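Side-chain contacts in argininosuccinate lyase (Chelativorans sp., PDB 6RXA), which works as an EDDS lyase, a C-N lyase of the aspartase/fumarase superfamily, and probably can also split argininosuccinate into fumarate and L-arginine: residues A[45-50]-A[70-75]; A[53-58]-A[63-68]; A[86-91]-A[104-109]. The protein carries 2 engineered substitutions. All coordinates share one frame; numbering follows the deposited sequence.

Contact 1 (A[45-50]-A[70-75])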
loop_
_atom_site.group_PDB
_atom_site.type_symbol
_atom_site.label_atom_id
_atom_site.label_comp_id
_atom_site.label_asym_id
_atom_site.label_seq_id
_atom_site.Cartn_x
_atom_site.Cartn_y
_atom_site.Cartn_z
ATOM N N GLN A 45 26.601 -6.951 21.830
ATOM C CA GLN A 45 27.110 -8.295 21.592
ATOM C C GLN A 45 28.027 -8.320 20.378
ATOM O O GLN A 45 29.067 -8.994 20.390
ATOM C CB GLN A 45 25.946 -9.265 21.410
ATOM C CG GLN A 45 25.186 -9.526 22.694
ATOM C CD GLN A 45 26.049 -10.170 23.766
ATOM O OE1 GLN A 45 26.443 -11.331 23.645
ATOM N NE2 GLN A 45 26.346 -9.417 24.822
ATOM N N ILE A 46 27.667 -7.584 19.326
ATOM C CA ILE A 46 28.513 -7.519 18.135
ATOM C C ILE A 46 29.881 -6.937 18.467
ATOM O O ILE A 46 30.907 -7.427 17.984
ATOM C CB ILE A 46 27.793 -6.748 17.014
ATOM C CG1 ILE A 46 26.593 -7.567 16.524
ATOM C CG2 ILE A 46 28.764 -6.384 15.902
ATOM C CD1 ILE A 46 25.627 -6.756 15.664
ATOM N N HIS A 47 29.925 -5.886 19.290
ATOM C CA HIS A 47 31.225 -5.329 19.659
ATOM C C HIS A 47 32.102 -6.397 20.298
ATOM O O HIS A 47 33.300 -6.496 20.007
ATOM C CB HIS A 47 31.072 -4.171 20.644
ATOM C CG HIS A 47 30.241 -3.042 20.136
ATOM N ND1 HIS A 47 30.187 -2.693 18.806
ATOM C CD2 HIS A 47 29.412 -2.189 20.784
ATOM C CE1 HIS A 47 29.362 -1.673 18.656
ATOM N NE2 HIS A 47 28.875 -1.351 19.840
ATOM N N ARG A 48 31.522 -7.196 21.192
ATOM C CA ARG A 48 32.288 -8.241 21.863
ATOM C C ARG A 48 32.754 -9.295 20.867
ATOM O O ARG A 48 33.921 -9.705 20.890
ATOM C CB ARG A 48 31.436 -8.858 22.969
ATOM C CG ARG A 48 31.211 -7.915 24.141
ATOM C CD ARG A 48 30.293 -8.521 25.184
ATOM N NE ARG A 48 30.247 -7.691 26.388
ATOM C CZ ARG A 48 29.542 -6.568 26.498
ATOM N NH1 ARG A 48 28.821 -6.125 25.483
ATOM N NH2 ARG A 48 29.560 -5.882 27.631
ATOM N N ALA A 49 31.859 -9.754 19.992
ATOM C CA ALA A 49 32.241 -10.785 19.029
ATOM C C ALA A 49 33.303 -10.279 18.062
ATOM O O ALA A 49 34.251 -11.008 17.729
ATOM C CB ALA A 49 31.014 -11.274 18.259
ATOM N N HIS A 50 33.151 -9.046 17.579
ATOM C CA HIS A 50 34.138 -8.488 16.663
ATOM C C HIS A 50 35.498 -8.400 17.337
ATOM O O HIS A 50 36.520 -8.796 16.759
ATOM C CB HIS A 50 33.663 -7.116 16.192
ATOM C CG HIS A 50 34.573 -6.486 15.194
ATOM N ND1 HIS A 50 34.656 -6.922 13.888
ATOM C CD2 HIS A 50 35.440 -5.456 15.310
ATOM C CE1 HIS A 50 35.543 -6.181 13.244
ATOM N NE2 HIS A 50 36.038 -5.292 14.084
ATOM N N SER A 70 36.350 -5.009 28.955
ATOM C CA SER A 70 35.921 -4.496 30.253
ATOM C C SER A 70 35.247 -3.133 30.106
ATOM O O SER A 70 34.263 -2.842 30.794
ATOM C CB SER A 70 37.110 -4.408 31.208
ATOM O OG SER A 70 37.510 -5.697 31.624
ATOM N N GLY A 71 35.756 -2.290 29.204
ATOM C CA GLY A 71 35.115 -1.007 28.966
ATOM C C GLY A 71 33.717 -1.132 28.395
ATOM O O GLY A 71 32.826 -0.343 28.729
ATOM N N LEU A 72 33.498 -2.111 27.506
ATOM C CA LEU A 72 32.162 -2.314 26.952
ATOM C C LEU A 72 31.144 -2.561 28.061
ATOM O O LEU A 72 30.027 -2.033 28.018
ATOM C CB LEU A 72 32.147 -3.480 25.962
ATOM C CG LEU A 72 32.995 -3.341 24.705
ATOM C CD1 LEU A 72 32.937 -4.665 23.934
ATOM C CD2 LEU A 72 32.531 -2.196 23.843
ATOM N N ALA A 73 31.516 -3.355 29.069
ATOM C CA ALA A 73 30.604 -3.600 30.179
ATOM C C ALA A 73 30.277 -2.303 30.909
ATOM O O ALA A 73 29.126 -2.072 31.294
ATOM C CB ALA A 73 31.226 -4.620 31.129
ATOM N N GLN A 74 31.272 -1.436 31.093
ATOM C CA GLN A 74 31.024 -0.168 31.773
ATOM C C GLN A 74 30.113 0.737 30.948
ATOM O O GLN A 74 29.182 1.343 31.486
ATOM C CB GLN A 74 32.347 0.537 32.072
ATOM C CG GLN A 74 33.287 -0.232 32.992
ATOM C CD GLN A 74 34.627 0.475 33.148
ATOM O OE1 GLN A 74 34.696 1.565 33.712
ATOM N NE2 GLN A 74 35.689 -0.134 32.630
ATOM N N VAL A 75 30.349 0.843 29.637
ATOM C CA VAL A 75 29.520 1.735 28.827
ATOM C C VAL A 75 28.108 1.177 28.682
ATOM O O VAL A 75 27.126 1.928 28.685
ATOM C CB VAL A 75 30.181 2.039 27.473
ATOM C CG1 VAL A 75 29.329 3.004 26.687
ATOM C CG2 VAL A 75 31.566 2.644 27.681
#
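Leu72 meets His47 and Arg48 of helix 35-56 at the same time, through its CD1 methyl. The segments run almost exactly antiparallel, at 175°, with their axes 10.6 Å apart, as in the two arms of a helical hairpin. The close packing is all aliphatic. Leu72 CD1 rests 3.7 Å from Arg48 CG and 3.8 Å from His47 CB, while Leu72 CD2 lies 4.0 Å from the same His47 CB. A branched leucine suits this place because CD1 wedges between Arg48 and His47 while CD2 adds a second touch on His47. The polar end of His47 turns elsewhere, its ND1 bonding to Arg110.

Toward solvent the contact thins out. With CG anti to the carbonyl carbon (chi1 -70°) and the chain extended from CG to NE, Arg48 slides past Leu72 in the opposite direction and brings its guanidinium over Leu72 CB, which sits 3.8 Å above one face and nearer the rim than the centre. Its NH2 comes 3.5 Å from Ala73 N, the small methyl of the exposed Ala73 leaving room for it, and forms a salt bridge with Asp76 one turn further on. Were Arg48 replaced by an alanine, Asp76 would probably be left without this cationic partner and the outer flank of Leu72 uncovered.

Around the pair, Tyr91 of helix 88-99 packs on Leu72 and meets the His47 ring, Leu115 of helix 112-147 touches His47, and Val490 of the long helix 451-500 lies against Arg48.

Contact 2 (A[53-58]-A[63-68])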
loop_
_atom_site.group_PDB
_atom_site.type_symbol
_atom_site.label_atom_id
_atom_site.label_comp_id
_atom_site.label_asym_id
_atom_site.label_seq_id
_atom_site.Cartn_x
_atom_site.Cartn_y
_atom_site.Cartn_z
ATOM N N MET A 53 37.082 -11.829 17.769
ATOM C CA MET A 53 37.626 -12.258 16.483
ATOM C C MET A 53 38.919 -11.524 16.156
ATOM O O MET A 53 39.881 -12.140 15.686
ATOM C CB MET A 53 36.580 -12.064 15.382
ATOM C CG MET A 53 37.051 -12.458 13.982
ATOM S SD MET A 53 37.901 -11.111 13.133
ATOM C CE MET A 53 36.578 -9.915 12.968
ATOM N N LEU A 54 38.966 -10.208 16.379
ATOM C CA LEU A 54 40.198 -9.479 16.098
ATOM C C LEU A 54 41.340 -10.013 16.941
ATOM O O LEU A 54 42.500 -9.991 16.510
ATOM C CB LEU A 54 40.041 -7.995 16.388
ATOM C CG LEU A 54 39.091 -7.175 15.535
ATOM C CD1 LEU A 54 39.099 -5.732 15.995
ATOM C CD2 LEU A 54 39.483 -7.255 14.072
ATOM N N THR A 55 41.032 -10.486 18.152
ATOM C CA THR A 55 42.056 -11.052 19.022
ATOM C C THR A 55 42.557 -12.384 18.471
ATOM O O THR A 55 43.768 -12.621 18.405
ATOM C CB THR A 55 41.490 -11.241 20.424
ATOM O OG1 THR A 55 40.850 -10.034 20.842
ATOM C CG2 THR A 55 42.631 -11.542 21.415
ATOM N N GLU A 56 41.634 -13.263 18.058
ATOM C CA GLU A 56 42.037 -14.516 17.428
ATOM C C GLU A 56 42.933 -14.257 16.224
ATOM O O GLU A 56 43.863 -15.026 15.955
ATOM C CB GLU A 56 40.812 -15.315 16.973
ATOM C CG GLU A 56 39.891 -15.784 18.082
ATOM C CD GLU A 56 38.895 -16.843 17.620
ATOM O OE1 GLU A 56 38.169 -17.391 18.479
ATOM O OE2 GLU A 56 38.837 -17.133 16.402
ATOM N N GLN A 57 42.651 -13.195 15.472
ATOM C CA GLN A 57 43.392 -12.888 14.254
ATOM C C GLN A 57 44.697 -12.148 14.523
ATOM O O GLN A 57 45.429 -11.860 13.568
ATOM C CB GLN A 57 42.522 -12.071 13.296
ATOM C CG GLN A 57 41.294 -12.803 12.813
ATOM C CD GLN A 57 41.638 -14.098 12.118
ATOM O OE1 GLN A 57 41.587 -15.172 12.716
ATOM N NE2 GLN A 57 42.021 -14.002 10.861
ATOM N N GLY A 58 44.999 -11.825 15.776
ATOM C CA GLY A 58 46.214 -11.103 16.107
ATOM C C GLY A 58 46.176 -9.626 15.803
ATOM O O GLY A 58 47.210 -8.958 15.910
ATOM N N GLU A 63 45.873 -8.010 25.739
ATOM C CA GLU A 63 45.803 -6.879 26.658
ATOM C C GLU A 63 44.876 -5.786 26.135
ATOM O O GLU A 63 44.064 -5.242 26.892
ATOM C CB GLU A 63 47.208 -6.329 26.917
ATOM C CG GLU A 63 48.125 -7.299 27.661
ATOM C CD GLU A 63 49.049 -8.104 26.747
ATOM O OE1 GLU A 63 50.206 -8.352 27.157
ATOM O OE2 GLU A 63 48.629 -8.500 25.630
ATOM N N GLU A 64 44.991 -5.439 24.848
ATOM C CA GLU A 64 44.088 -4.456 24.256
ATOM C C GLU A 64 42.656 -4.963 24.291
ATOM O O GLU A 64 41.724 -4.222 24.636
ATOM C CB GLU A 64 44.489 -4.187 22.806
ATOM C CG GLU A 64 45.792 -3.410 22.658
ATOM C CD GLU A 64 46.261 -3.320 21.217
ATOM O OE1 GLU A 64 46.079 -4.299 20.460
ATOM O OE2 GLU A 64 46.824 -2.270 20.846
ATOM N N SER A 65 42.470 -6.236 23.947
ATOM C CA SER A 65 41.144 -6.837 23.936
ATOM C C SER A 65 40.512 -6.782 25.317
ATOM O O SER A 65 39.359 -6.361 25.463
ATOM C CB SER A 65 41.275 -8.278 23.439
ATOM O OG SER A 65 40.027 -8.930 23.379
ATOM N N ALA A 66 41.266 -7.159 26.351
ATOM C CA ALA A 66 40.718 -7.138 27.700
ATOM C C ALA A 66 40.309 -5.731 28.107
ATOM O O ALA A 66 39.264 -5.541 28.738
ATOM C CB ALA A 66 41.746 -7.685 28.692
ATOM N N THR A 67 41.140 -4.736 27.783
ATOM C CA THR A 67 40.816 -3.357 28.129
ATOM C C THR A 67 39.517 -2.922 27.463
ATOM O O THR A 67 38.634 -2.345 28.111
ATOM C CB THR A 67 41.963 -2.436 27.720
ATOM O OG1 THR A 67 43.168 -2.849 28.379
ATOM C CG2 THR A 67 41.626 -1.010 28.100
ATOM N N ILE A 68 39.378 -3.215 26.167
ATOM C CA ILE A 68 38.163 -2.883 25.433
ATOM C C ILE A 68 36.957 -3.607 26.025
ATOM O O ILE A 68 35.926 -2.992 26.314
ATOM C CB ILE A 68 38.345 -3.211 23.940
ATOM C CG1 ILE A 68 39.390 -2.280 23.317
ATOM C CG2 ILE A 68 37.017 -3.080 23.202
ATOM C CD1 ILE A 68 39.886 -2.714 21.950
#
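Thr55 OG1 takes part in two hydrogen bonds: it accepts one from Ser65 OG, 2.9 Å away across the contact, and is bonded to the carbonyl oxygen of Val51, one turn back in its own helix. Both torsions serve this meeting. Ser65 carries OG anti to its backbone N (chi1 -179°), aimed across the gap, whereas Thr55 keeps OG1 beside its own N, where the carbonyl of the preceding turn is available. Small hydroxyl side chains suit such a close approach, for the CA atoms of Thr55 and Ser65 are only 6.5 Å apart. The threonine methyl adds a light touch, its CG2 lying 4.1 Å from Ser65 CB.

The bond spans the closed end of a helical hairpin, just before helix 35-56 stops and the chain turns into helix 62-79. The stop is a Schellman motif: Gly58 takes a positive phi of 77°, easily borne without a side chain, and its N bonds to Thr55 O at 3.0 Å.

On helix 62-79, Thr67 OG1 and Thr67 N reach Glu63 O from opposite faces of its carbonyl plane. Ile493 of helix 451-500 packs on Ser65, whose side chain also touches Val51.

Contact 3 (A[86-91]-A[104-109])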
loop_
_atom_site.group_PDB
_atom_site.type_symbol
_atom_site.label_atom_id
_atom_site.label_comp_id
_atom_site.label_asym_id
_atom_site.label_seq_id
_atom_site.Cartn_x
_atom_site.Cartn_y
_atom_site.Cartn_z
ATOM N N ARG A 86 23.190 4.980 22.870
ATOM C CA ARG A 86 22.710 3.758 22.225
ATOM C C ARG A 86 22.925 3.728 20.716
ATOM O O ARG A 86 22.551 2.736 20.084
ATOM C CB ARG A 86 21.239 3.506 22.571
ATOM C CG ARG A 86 21.051 3.244 24.047
ATOM C CD ARG A 86 19.589 3.129 24.442
ATOM N NE ARG A 86 19.478 3.128 25.892
ATOM C CZ ARG A 86 18.341 3.225 26.568
ATOM N NH1 ARG A 86 17.188 3.320 25.921
ATOM N NH2 ARG A 86 18.373 3.223 27.894
ATOM N N THR A 87 23.510 4.771 20.125
ATOM C CA THR A 87 23.978 4.751 18.744
ATOM C C THR A 87 25.505 4.724 18.739
ATOM O O THR A 87 26.147 5.014 19.753
ATOM C CB THR A 87 23.444 5.938 17.939
ATOM O OG1 THR A 87 23.828 7.168 18.551
ATOM C CG2 THR A 87 21.909 5.870 17.848
ATOM N N TYR A 88 26.083 4.376 17.584
ATOM C CA TYR A 88 27.456 3.873 17.572
ATOM C C TYR A 88 28.486 4.943 17.951
ATOM O O TYR A 88 29.289 4.744 18.865
ATOM C CB TYR A 88 27.829 3.222 16.226
ATOM C CG TYR A 88 29.252 2.778 16.345
ATOM C CD1 TYR A 88 29.572 1.680 17.141
ATOM C CD2 TYR A 88 30.284 3.505 15.776
ATOM C CE1 TYR A 88 30.875 1.308 17.342
ATOM C CE2 TYR A 88 31.606 3.131 15.975
ATOM C CZ TYR A 88 31.883 2.026 16.753
ATOM O OH TYR A 88 33.186 1.631 16.978
ATOM N N LEU A 89 28.558 6.044 17.204
ATOM C CA LEU A 89 29.628 7.000 17.480
ATOM C C LEU A 89 29.539 7.557 18.893
ATOM O O LEU A 89 30.586 7.669 19.553
ATOM C CB LEU A 89 29.702 8.092 16.408
ATOM C CG LEU A 89 30.287 7.629 15.070
ATOM C CD1 LEU A 89 30.208 8.741 14.030
ATOM C CD2 LEU A 89 31.736 7.163 15.235
ATOM N N PRO A 90 28.357 7.898 19.422
ATOM C CA PRO A 90 28.285 8.274 20.845
ATOM C C PRO A 90 28.794 7.196 21.786
ATOM O O PRO A 90 29.468 7.499 22.784
ATOM C CB PRO A 90 26.793 8.580 21.048
ATOM C CG PRO A 90 26.344 9.075 19.687
ATOM C CD PRO A 90 27.110 8.207 18.697
ATOM N N TYR A 91 28.477 5.933 21.495
ATOM C CA TYR A 91 28.928 4.832 22.334
ATOM C C TYR A 91 30.444 4.694 22.286
ATOM O O TYR A 91 31.097 4.538 23.326
ATOM C CB TYR A 91 28.237 3.552 21.857
ATOM C CG TYR A 91 28.572 2.331 22.659
ATOM C CD1 TYR A 91 29.731 1.613 22.412
ATOM C CD2 TYR A 91 27.724 1.890 23.659
ATOM C CE1 TYR A 91 30.048 0.486 23.148
ATOM C CE2 TYR A 91 28.029 0.758 24.403
ATOM C CZ TYR A 91 29.194 0.061 24.137
ATOM O OH TYR A 91 29.513 -1.058 24.866
ATOM N N GLY A 104 39.148 3.143 20.151
ATOM C CA GLY A 104 38.999 3.292 18.714
ATOM C C GLY A 104 39.372 2.056 17.929
ATOM O O GLY A 104 38.912 1.878 16.792
ATOM N N LYS A 105 40.186 1.184 18.511
ATOM C CA LYS A 105 40.605 -0.011 17.798
ATOM C C LYS A 105 39.486 -1.021 17.644
ATOM O O LYS A 105 39.622 -1.944 16.834
ATOM C CB LYS A 105 41.802 -0.658 18.503
ATOM C CG LYS A 105 43.071 0.167 18.390
ATOM C CD LYS A 105 44.309 -0.671 18.695
ATOM C CE LYS A 105 45.581 0.125 18.467
ATOM N NZ LYS A 105 46.785 -0.743 18.590
ATOM N N MET A 106 38.395 -0.898 18.408
ATOM C CA MET A 106 37.311 -1.851 18.212
ATOM C C MET A 106 36.630 -1.671 16.858
ATOM O O MET A 106 35.863 -2.543 16.449
ATOM C CB MET A 106 36.275 -1.798 19.344
ATOM C CG MET A 106 35.289 -0.629 19.318
ATOM S SD MET A 106 33.751 -1.080 20.178
ATOM C CE MET A 106 33.013 0.537 20.380
ATOM N N HIS A 107 36.890 -0.570 16.160
ATOM C CA HIS A 107 36.276 -0.337 14.858
ATOM C C HIS A 107 37.158 -0.791 13.704
ATOM O O HIS A 107 36.764 -0.638 12.546
ATOM C CB HIS A 107 35.928 1.141 14.689
ATOM C CG HIS A 107 34.695 1.386 13.868
ATOM N ND1 HIS A 107 33.506 0.731 14.099
ATOM C CD2 HIS A 107 34.468 2.218 12.825
ATOM C CE1 HIS A 107 32.598 1.148 13.234
ATOM N NE2 HIS A 107 33.153 2.058 12.458
ATOM N N ILE A 108 38.338 -1.349 13.986
ATOM C CA ILE A 108 39.201 -1.825 12.910
ATOM C C ILE A 108 38.459 -2.846 12.057
ATOM O O ILE A 108 37.890 -3.822 12.568
ATOM C CB ILE A 108 40.505 -2.397 13.490
ATOM C CG1 ILE A 108 41.391 -1.263 14.012
ATOM C CG2 ILE A 108 41.227 -3.214 12.427
ATOM C CD1 ILE A 108 42.583 -1.748 14.850
ATOM N N GLY A 109 38.471 -2.633 10.746
ATOM C CA GLY A 109 37.860 -3.569 9.821
ATOM C C GLY A 109 36.346 -3.571 9.785
ATOM O O GLY A 109 35.758 -4.495 9.227
#
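Tyr88, in the first turn of helix 88-99, lays its ring beside that of His107, in the loop that leads to Ser111, Arg112 and Asn113, residues known to bind fumarate and succinate. The arrangement belongs to the composite active site of the aspartase/fumarase superfamily, to which several subunits of the tetramer contribute.

The aromatic pair is strongly offset. The planes lie 22° apart with centroids at 4.6 Å, but the rings barely overlap: Tyr88 CE2 alone sits over the rim of one imidazole face, 3.5 Å from His107 CE1. Tyr88 gets there with its ring anti to the backbone N (chi1 179°), directed across the gap.

Among the polar groups, Tyr88 OH approaches His107 ND1 to 3.0 Å, and each atom has partners beyond. The hydroxyl is hydrogen-bonded to Glu92 and weakly to Arg110, which also makes a weak bond to ND1. Across the imidazole, NE2 is hydrogen-bonded to Ser281 of the third subunit, a residue that likewise binds fumarate. Histidine suits the place since its two nitrogens can face different partners while its face still meets a ring.

Apolar contact is left to Met106. Its CG lies between the backbone N and the carbonyl carbon (chi1 77°), and from there the chain runs extended, slender and unbranched enough to reach both tyrosines. Its terminal CE stands 3.8 Å from Tyr88 CE1 and meets Tyr91 at the ring edge, 4.0 Å from CD1.

Contacts 1 and 2 are two rungs of one hairpin, helix 35-56 with helix 62-79: their centres lie about 11 Å apart, contact 2 at the closed end and contact 1 further up. Contact 3 packs against this hairpin, its centre about 10 Å from that of contact 1 and about 15 Å from that of contact 2. His50 NE2 probably hydrogen-bonds to Ile108 O at 2.8 Å, and a salt bridge of 2.7 Å joins Glu64 OE2 to Lys105 NZ. Nearness to the substrate-binding residues differs: Tyr88 of contact 3 is about 4 Å from Arg112 between side chains, His47 of contact 1 about 8 Å, while contact 2 lies away from the substrate-binding residues.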